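Side-chain contacts in DegV family protein (Streptococcus agalactiae, PDB 3LUP), which binds a fatty acid, captured here as elaidic acid, and may play a part in lipid transport or fatty acid metabolism: residues A[97-100]-A[101-105]; A[148-151]-A[152-156]; A[239-242]-A[243-246]. All coordinates share one frame; numbering follows the deposited sequence.

Contact 1 (A[97-100]-A[101-105]); sequences SGFW and QNIQF. With ELA (Elaidic acid), chain B.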
loop_
_atom_site.group_PDB
_atom_site.type_symbol
_atom_site.label_atom_id
_atom_site.label_comp_id
_atom_site.label_asym_id
_atom_site.label_seq_id
_atom_site.Cartn_x
_atom_site.Cartn_y
_atom_site.Cartn_z
ATOM N N SER A 97 -2.054 -6.675 8.257
ATOM C CA SER A 97 -1.156 -7.817 8.126
ATOM C C SER A 97 -0.239 -7.798 9.329
ATOM O O SER A 97 0.286 -6.738 9.692
ATOM C CB SER A 97 -0.302 -7.701 6.861
ATOM O OG SER A 97 0.308 -8.931 6.563
ATOM N N GLY A 98 -0.038 -8.967 9.941
ATOM C CA GLY A 98 0.833 -9.082 11.102
ATOM C C GLY A 98 2.287 -9.259 10.738
ATOM O O GLY A 98 3.098 -9.652 11.572
ATOM N N PHE A 99 2.625 -8.966 9.489
ATOM C CA PHE A 99 3.991 -9.100 9.009
ATOM C C PHE A 99 4.935 -8.138 9.713
ATOM O O PHE A 99 6.011 -8.534 10.165
ATOM C CB PHE A 99 4.051 -8.888 7.499
ATOM C CG PHE A 99 5.405 -9.123 6.922
ATOM C CD1 PHE A 99 6.082 -8.103 6.285
ATOM C CD2 PHE A 99 6.010 -10.361 7.029
ATOM C CE1 PHE A 99 7.354 -8.321 5.743
ATOM C CE2 PHE A 99 7.278 -10.588 6.502
ATOM C CZ PHE A 99 7.961 -9.566 5.860
ATOM N N TRP A 100 4.522 -6.875 9.806
ATOM C CA TRP A 100 5.277 -5.863 10.534
ATOM C C TRP A 100 5.627 -6.299 11.968
ATOM O O TRP A 100 6.789 -6.254 12.378
ATOM C CB TRP A 100 4.527 -4.542 10.549
ATOM C CG TRP A 100 5.315 -3.495 11.221
ATOM C CD1 TRP A 100 6.256 -2.684 10.653
ATOM C CD2 TRP A 100 5.267 -3.146 12.610
ATOM N NE1 TRP A 100 6.794 -1.852 11.603
ATOM C CE2 TRP A 100 6.200 -2.109 12.811
ATOM C CE3 TRP A 100 4.513 -3.603 13.706
ATOM C CZ2 TRP A 100 6.414 -1.524 14.067
ATOM C CZ3 TRP A 100 4.723 -3.020 14.961
ATOM C CH2 TRP A 100 5.667 -1.997 15.127
ATOM N N GLN A 101 4.626 -6.727 12.731
ATOM C CA GLN A 101 4.878 -7.204 14.080
ATOM C C GLN A 101 5.745 -8.454 14.093
ATOM O O GLN A 101 6.579 -8.636 15.000
ATOM C CB GLN A 101 3.579 -7.468 14.814
ATOM C CG GLN A 101 3.771 -7.396 16.313
ATOM C CD GLN A 101 2.517 -6.966 17.062
ATOM O OE1 GLN A 101 2.099 -7.644 18.004
ATOM N NE2 GLN A 101 1.918 -5.829 16.659
ATOM N N ASN A 102 5.549 -9.304 13.087
ATOM C CA ASN A 102 6.259 -10.575 13.011
ATOM C C ASN A 102 7.736 -10.466 12.651
ATOM O O ASN A 102 8.523 -11.326 13.029
ATOM C CB ASN A 102 5.538 -11.552 12.082
ATOM C CG ASN A 102 4.388 -12.256 12.769
ATOM O OD1 ASN A 102 4.532 -12.737 13.885
ATOM N ND2 ASN A 102 3.242 -12.315 12.112
ATOM N N ILE A 103 8.121 -9.409 11.944
ATOM C CA ILE A 103 9.518 -9.249 11.536
ATOM C C ILE A 103 10.388 -8.527 12.553
ATOM O O ILE A 103 11.594 -8.459 12.352
ATOM C CB ILE A 103 9.677 -8.500 10.184
ATOM C CG1 ILE A 103 9.013 -7.133 10.240
ATOM C CG2 ILE A 103 9.109 -9.301 9.053
ATOM C CD1 ILE A 103 9.383 -6.269 9.113
ATOM N N GLN A 104 9.790 -7.993 13.625
ATOM C CA GLN A 104 10.497 -7.094 14.557
ATOM C C GLN A 104 11.677 -7.729 15.285
ATOM O O GLN A 104 12.687 -7.057 15.561
ATOM C CB GLN A 104 9.548 -6.494 15.598
ATOM C CG GLN A 104 8.515 -5.519 15.064
ATOM C CD GLN A 104 9.097 -4.463 14.141
ATOM O OE1 GLN A 104 9.876 -3.601 14.558
ATOM N NE2 GLN A 104 8.708 -4.523 12.868
ATOM N N PHE A 105 11.552 -9.013 15.611
ATOM C CA PHE A 105 12.612 -9.702 16.339
ATOM C C PHE A 105 13.882 -9.762 15.495
ATOM O O PHE A 105 14.983 -9.814 16.030
ATOM C CB PHE A 105 12.164 -11.098 16.788
ATOM C CG PHE A 105 12.197 -12.136 15.697
ATOM C CD1 PHE A 105 11.242 -12.130 14.676
ATOM C CD2 PHE A 105 13.178 -13.128 15.693
ATOM C CE1 PHE A 105 11.272 -13.091 13.663
ATOM C CE2 PHE A 105 13.216 -14.098 14.690
ATOM C CZ PHE A 105 12.259 -14.082 13.674
HETATM C CA ELA B . -1.684 -11.411 5.708
HETATM C C ELA B . -2.284 -12.706 6.267
HETATM O O ELA B . -3.368 -13.202 5.842
HETATM C C3 ELA B . -1.301 -11.491 4.232
HETATM C C4 ELA B . -0.441 -10.302 3.820
HETATM C C5 ELA B . -1.043 -9.510 2.642
HETATM C C6 ELA B . -2.067 -8.473 3.124
HETATM C C7 ELA B . -3.003 -7.879 2.078
HETATM C C8 ELA B . -3.992 -6.917 2.749
HETATM C C9 ELA B . -4.310 -5.725 1.856
HETATM C C10 ELA B . -5.428 -4.798 2.154
HETATM C C11 ELA B . -6.062 -4.006 1.028
HETATM C C12 ELA B . -6.207 -2.526 1.358
HETATM C C13 ELA B . -5.290 -1.633 0.539
HETATM C C14 ELA B . -5.875 -0.252 0.276
HETATM C C15 ELA B . -4.935 0.551 -0.635
HETATM C C16 ELA B . -5.262 2.045 -0.701
HETATM C C17 ELA B . -4.113 2.885 -0.154
HETATM C C18 ELA B . -3.915 4.180 -0.931
HETATM O OXT ELA B . -1.686 -13.291 7.200
#
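G98 takes the N-cap position of helix 99-103, and its O accepts N102 N at 2.9 Å. The side-chain amide of N102 folds back beside that same carbonyl, but its ND2 bonds to Q66 OE1. Just before the glycine, S97 lines the ligand pocket, its OG 3.2 Å from C4 of the bound elaidic acid.

F99 comes next. Its O receives I103 N at 2.9 Å, and its ring, with CG swung anti to the backbone N (chi1 -175°), turns one face to I103. There CG2 makes a CH-pi contact, 3.6 Å from the ring centroid and somewhat toward the rim. F91 meets the same phenyl ring edge-to-face.

W100 closes the segment. Q104, bent at chi2, brings its amide back over one face of the indole, the two planes 24° apart, with NE2 3.5 Å from W100 CE2. The same NE2 donates to W100 O at 2.6 Å along a nearly straight N-H path (165°), while indole NE1 bonds to F117 O.

The amide of Q104 is thus restrained twice: the carbonyl fixes its nitrogen, and the indole limits how the flat group can turn.

Contact 2 (A[148-151]-A[152-156]); sequences VNKI and QSQIE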
loop_
_atom_site.group_PDB
_atom_site.type_symbol
_atom_site.label_atom_id
_atom_site.label_comp_id
_atom_site.label_asym_id
_atom_site.label_seq_id
_atom_site.Cartn_x
_atom_site.Cartn_y
_atom_site.Cartn_z
ATOM N N VAL A 148 15.167 8.173 8.577
ATOM C CA VAL A 148 14.136 7.469 9.372
ATOM C C VAL A 148 13.123 8.437 9.987
ATOM O O VAL A 148 11.906 8.172 10.066
ATOM C CB VAL A 148 14.790 6.664 10.529
ATOM C CG1 VAL A 148 13.737 6.055 11.440
ATOM C CG2 VAL A 148 15.680 5.585 9.990
ATOM N N ASN A 149 13.666 9.555 10.445
ATOM C CA ASN A 149 12.892 10.624 11.015
ATOM C C ASN A 149 11.944 11.235 9.986
ATOM O O ASN A 149 10.730 11.303 10.208
ATOM C CB ASN A 149 13.858 11.670 11.501
ATOM C CG ASN A 149 13.613 12.046 12.900
ATOM O OD1 ASN A 149 12.785 12.922 13.172
ATOM N ND2 ASN A 149 14.334 11.401 13.825
ATOM N N LYS A 150 12.517 11.671 8.863
ATOM C CA LYS A 150 11.769 12.280 7.771
ATOM C C LYS A 150 10.701 11.323 7.259
ATOM O O LYS A 150 9.585 11.745 6.948
ATOM C CB LYS A 150 12.711 12.680 6.636
ATOM C CG LYS A 150 12.089 13.588 5.583
ATOM C CD LYS A 150 13.181 14.330 4.791
ATOM C CE LYS A 150 12.663 14.968 3.499
ATOM N NZ LYS A 150 12.111 16.329 3.686
ATOM N N ILE A 151 11.030 10.037 7.194
ATOM C CA ILE A 151 10.076 9.069 6.709
ATOM C C ILE A 151 8.928 8.838 7.700
ATOM O O ILE A 151 7.775 8.774 7.287
ATOM C CB ILE A 151 10.749 7.757 6.287
ATOM C CG1 ILE A 151 11.616 7.969 5.035
ATOM C CG2 ILE A 151 9.700 6.681 6.033
ATOM C CD1 ILE A 151 10.843 8.106 3.727
ATOM N N GLN A 152 9.226 8.749 8.996
ATOM C CA GLN A 152 8.183 8.618 10.029
ATOM C C GLN A 152 7.176 9.760 10.049
ATOM O O GLN A 152 5.958 9.524 10.153
ATOM C CB GLN A 152 8.790 8.422 11.416
ATOM C CG GLN A 152 8.756 6.964 11.868
ATOM C CD GLN A 152 9.890 6.596 12.828
ATOM O OE1 GLN A 152 10.597 7.472 13.361
ATOM N NE2 GLN A 152 10.069 5.283 13.052
ATOM N N SER A 153 7.676 10.990 9.945
ATOM C CA SER A 153 6.803 12.158 9.839
ATOM C C SER A 153 6.030 12.166 8.512
ATOM O O SER A 153 4.910 12.670 8.454
ATOM C CB SER A 153 7.575 13.472 10.050
ATOM O OG SER A 153 8.374 13.803 8.929
ATOM N N GLN A 154 6.628 11.605 7.460
ATOM C CA GLN A 154 5.938 11.437 6.178
ATOM C C GLN A 154 4.850 10.389 6.276
ATOM O O GLN A 154 3.763 10.556 5.724
ATOM C CB GLN A 154 6.909 11.045 5.070
ATOM C CG GLN A 154 7.545 12.224 4.377
ATOM C CD GLN A 154 8.419 11.783 3.235
ATOM O OE1 GLN A 154 8.330 10.643 2.768
ATOM N NE2 GLN A 154 9.281 12.680 2.777
ATOM N N ILE A 155 5.152 9.306 6.979
ATOM C CA ILE A 155 4.156 8.288 7.283
ATOM C C ILE A 155 2.933 8.908 7.964
ATOM O O ILE A 155 1.838 8.437 7.783
ATOM C CB ILE A 155 4.774 7.161 8.142
ATOM C CG1 ILE A 155 5.603 6.245 7.250
ATOM C CG2 ILE A 155 3.701 6.380 8.924
ATOM C CD1 ILE A 155 6.780 5.608 7.935
ATOM N N GLU A 156 3.131 9.988 8.721
ATOM C CA GLU A 156 2.040 10.699 9.402
ATOM C C GLU A 156 1.127 11.538 8.507
ATOM O O GLU A 156 -0.008 11.829 8.883
ATOM C CB GLU A 156 2.604 11.597 10.504
ATOM C CG GLU A 156 3.422 10.854 11.552
ATOM C CD GLU A 156 2.638 9.748 12.234
ATOM O OE1 GLU A 156 1.900 10.052 13.199
ATOM O OE2 GLU A 156 2.767 8.579 11.820
#
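K150 O is gripped by two donors, S153 OG at 3.1 Å and Q154 N at 3.0 Å, both arriving from the same face of the carbonyl plane. The backbone N-H is an ordinary helical bond; the hydroxyl comes from above the plane rather than onto a lone pair. S153 reaches it because its OG sits between its own backbone N and carbonyl carbon (chi1 74°), folded back on the preceding turn. An exposed serine hydroxyl thus spends its proton on the helix itself.

Q152 N bonds to V148 O, and above that link the two side chains lie side by side and point the same way, with Q152 OE1 3.9 Å from V148 CG1. The contact is loose, an amide resting along a methyl.

On the buried side, I151 serves two partners with different branches. CG2, anti to the backbone N, meets I155 CD1 at 3.6 Å, whereas CD1 at the end of the other branch lies 3.7 Å from Q154 OE1. Q154 runs extended beyond CG, and the aliphatic chain of K150 passes obliquely by its NE2. Both ends of this buried amide are satisfied: OE1 accepts from N133 ND2 and NE2 bonds to N285 OD1, consistent with the modelled orientation of the group.

Within helix 144-155, the I151, Q154 and I155 side chains all lean on L130 of helix 124-138, K150 touches C137 farther along that helix, and I151 also reaches L90, just past strand 86-89.

Contact 3 (A[239-242]-A[243-246]); sequences AQDK and AEQL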
loop_
_atom_site.group_PDB
_atom_site.type_symbol
_atom_site.label_atom_id
_atom_site.label_comp_id
_atom_site.label_asym_id
_atom_site.label_seq_id
_atom_site.Cartn_x
_atom_site.Cartn_y
_atom_site.Cartn_z
ATOM N N ALA A 239 -11.350 -0.526 -12.495
ATOM C CA ALA A 239 -12.413 0.470 -12.341
ATOM C C ALA A 239 -11.967 1.744 -13.054
ATOM O O ALA A 239 -12.056 2.849 -12.519
ATOM C CB ALA A 239 -12.711 0.736 -10.860
ATOM N N GLN A 240 -11.464 1.542 -14.272
ATOM C CA GLN A 240 -11.068 2.598 -15.202
ATOM C C GLN A 240 -11.956 3.843 -15.164
ATOM O O GLN A 240 -11.464 4.956 -14.971
ATOM C CB GLN A 240 -11.079 2.029 -16.622
ATOM C CG GLN A 240 -10.370 2.895 -17.645
ATOM C CD GLN A 240 -8.908 3.080 -17.300
ATOM O OE1 GLN A 240 -8.280 2.197 -16.700
ATOM N NE2 GLN A 240 -8.358 4.237 -17.657
ATOM N N ASP A 241 -13.258 3.634 -15.365
ATOM C CA ASP A 241 -14.228 4.713 -15.415
ATOM C C ASP A 241 -14.380 5.466 -14.095
ATOM O O ASP A 241 -14.521 6.690 -14.109
ATOM C CB ASP A 241 -15.580 4.182 -15.885
ATOM C CG ASP A 241 -15.641 4.006 -17.391
ATOM O OD1 ASP A 241 -14.731 4.520 -18.092
ATOM O OD2 ASP A 241 -16.603 3.361 -17.884
ATOM N N LYS A 242 -14.349 4.743 -12.974
ATOM C CA LYS A 242 -14.445 5.366 -11.653
ATOM C C LYS A 242 -13.201 6.226 -11.370
ATOM O O LYS A 242 -13.292 7.277 -10.724
ATOM C CB LYS A 242 -14.685 4.340 -10.518
ATOM C CG LYS A 242 -15.723 3.201 -10.801
ATOM C CD LYS A 242 -16.511 2.682 -9.553
ATOM C CE LYS A 242 -15.617 2.465 -8.316
ATOM N NZ LYS A 242 -16.251 2.007 -7.007
ATOM N N ALA A 243 -12.047 5.792 -11.877
ATOM C CA ALA A 243 -10.781 6.516 -11.694
ATOM C C ALA A 243 -10.656 7.755 -12.596
ATOM O O ALA A 243 -10.175 8.795 -12.156
ATOM C CB ALA A 243 -9.587 5.572 -11.878
ATOM N N GLU A 244 -11.081 7.634 -13.854
ATOM C CA GLU A 244 -11.104 8.770 -14.783
ATOM C C GLU A 244 -12.078 9.830 -14.301
ATOM O O GLU A 244 -11.812 11.018 -14.404
ATOM C CB GLU A 244 -11.509 8.329 -16.181
ATOM C CG GLU A 244 -10.464 7.505 -16.908
ATOM C CD GLU A 244 -10.881 7.169 -18.347
ATOM O OE1 GLU A 244 -12.092 7.322 -18.685
ATOM O OE2 GLU A 244 -9.995 6.747 -19.140
ATOM N N GLN A 245 -13.211 9.377 -13.776
ATOM C CA GLN A 245 -14.185 10.245 -13.137
ATOM C C GLN A 245 -13.539 11.035 -12.006
ATOM O O GLN A 245 -13.561 12.264 -12.017
ATOM C CB GLN A 245 -15.359 9.415 -12.613
ATOM C CG GLN A 245 -16.267 10.132 -11.625
ATOM C CD GLN A 245 -17.043 11.277 -12.237
ATOM O OE1 GLN A 245 -17.069 11.459 -13.449
ATOM N NE2 GLN A 245 -17.689 12.057 -11.391
ATOM N N LEU A 246 -12.956 10.327 -11.037
ATOM C CA LEU A 246 -12.306 10.976 -9.910
ATOM C C LEU A 246 -11.179 11.886 -10.380
ATOM O O LEU A 246 -10.982 12.966 -9.826
ATOM C CB LEU A 246 -11.784 9.945 -8.914
ATOM C CG LEU A 246 -11.080 10.447 -7.643
ATOM C CD1 LEU A 246 -11.821 11.578 -6.863
ATOM C CD2 LEU A 246 -10.767 9.235 -6.746
#
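A243 and Q240 meet in the first turn of helix 240-252, where A243 CB lies 3.7 Å from Q240 O, and the two residues belong to opposite sorts of surface. A243 is buried: its methyl looks onto I234 and H236. Its N bonds to A239 O at 3.0 Å, while a second, weak hydrogen bond runs to Q240 O. A239 holds the N-cap position, and its own N bonds to H236 ND1, so the histidine ties the start of the helix to the strand end before it.

L246, one turn on from K242, continues the packed side. Its N bonds to K242 O at 3.1 Å, and its side chain packs against I234, L217 and A218.

This is the helical leg of a beta-alpha-beta unit: strand 230-236 leads into helix 240-252, which returns to strand 259-263, parallel to the first in the mixed sheet. A243 and L246 form the buried part, against strand 230-236 and, for L246, helix 210-224. At its margin Q245 rests on L214, and the K242 side chain touches E210 while its NZ makes a weak hydrogen bond to G275 O.

On the solvent side the grip is much slacker. Q240 bends at chi2 (61°) and sends NE2 to E244 OE2, a weak bond at 3.3 Å although the N-H path is nearly straight. Amide and carboxylate stand almost perpendicular, 85° between their planes. The other carboxylate oxygen, E244 OE1, lies 3.9 Å from D241 OD1, two like charges near each other on side chains that cross at a slant; they probably repel mildly, though the N-terminal end of the helix may soften this. The firm links here belong to the backbone, with E244 N bonded to Q240 O at 2.9 Å and Q245 N to D241 O.

In the fold
The three contacts are separate turns of helix, met one after another along the chain, and none touches another. Contact 1 and contact 2 are the closest pair, with centres about 19 Å apart and nearest atoms about 8 Å. Contact 3 lies across the chain's centre from contact 1, their centres about 34 Å apart; the centres of contacts 2 and 3 are about 30 Å apart. Only contact 1 of the three reaches the ligand, supplying S97 to the pocket close to the carboxylate end, where R175 NH2 is hydrogen-bonded to the elaidic acid. In contact 2 the side chain of I155 is about 12 Å from the bound elaidic acid. In contact 3 the side chain of L246 is about 10 Å from the bound elaidic acid.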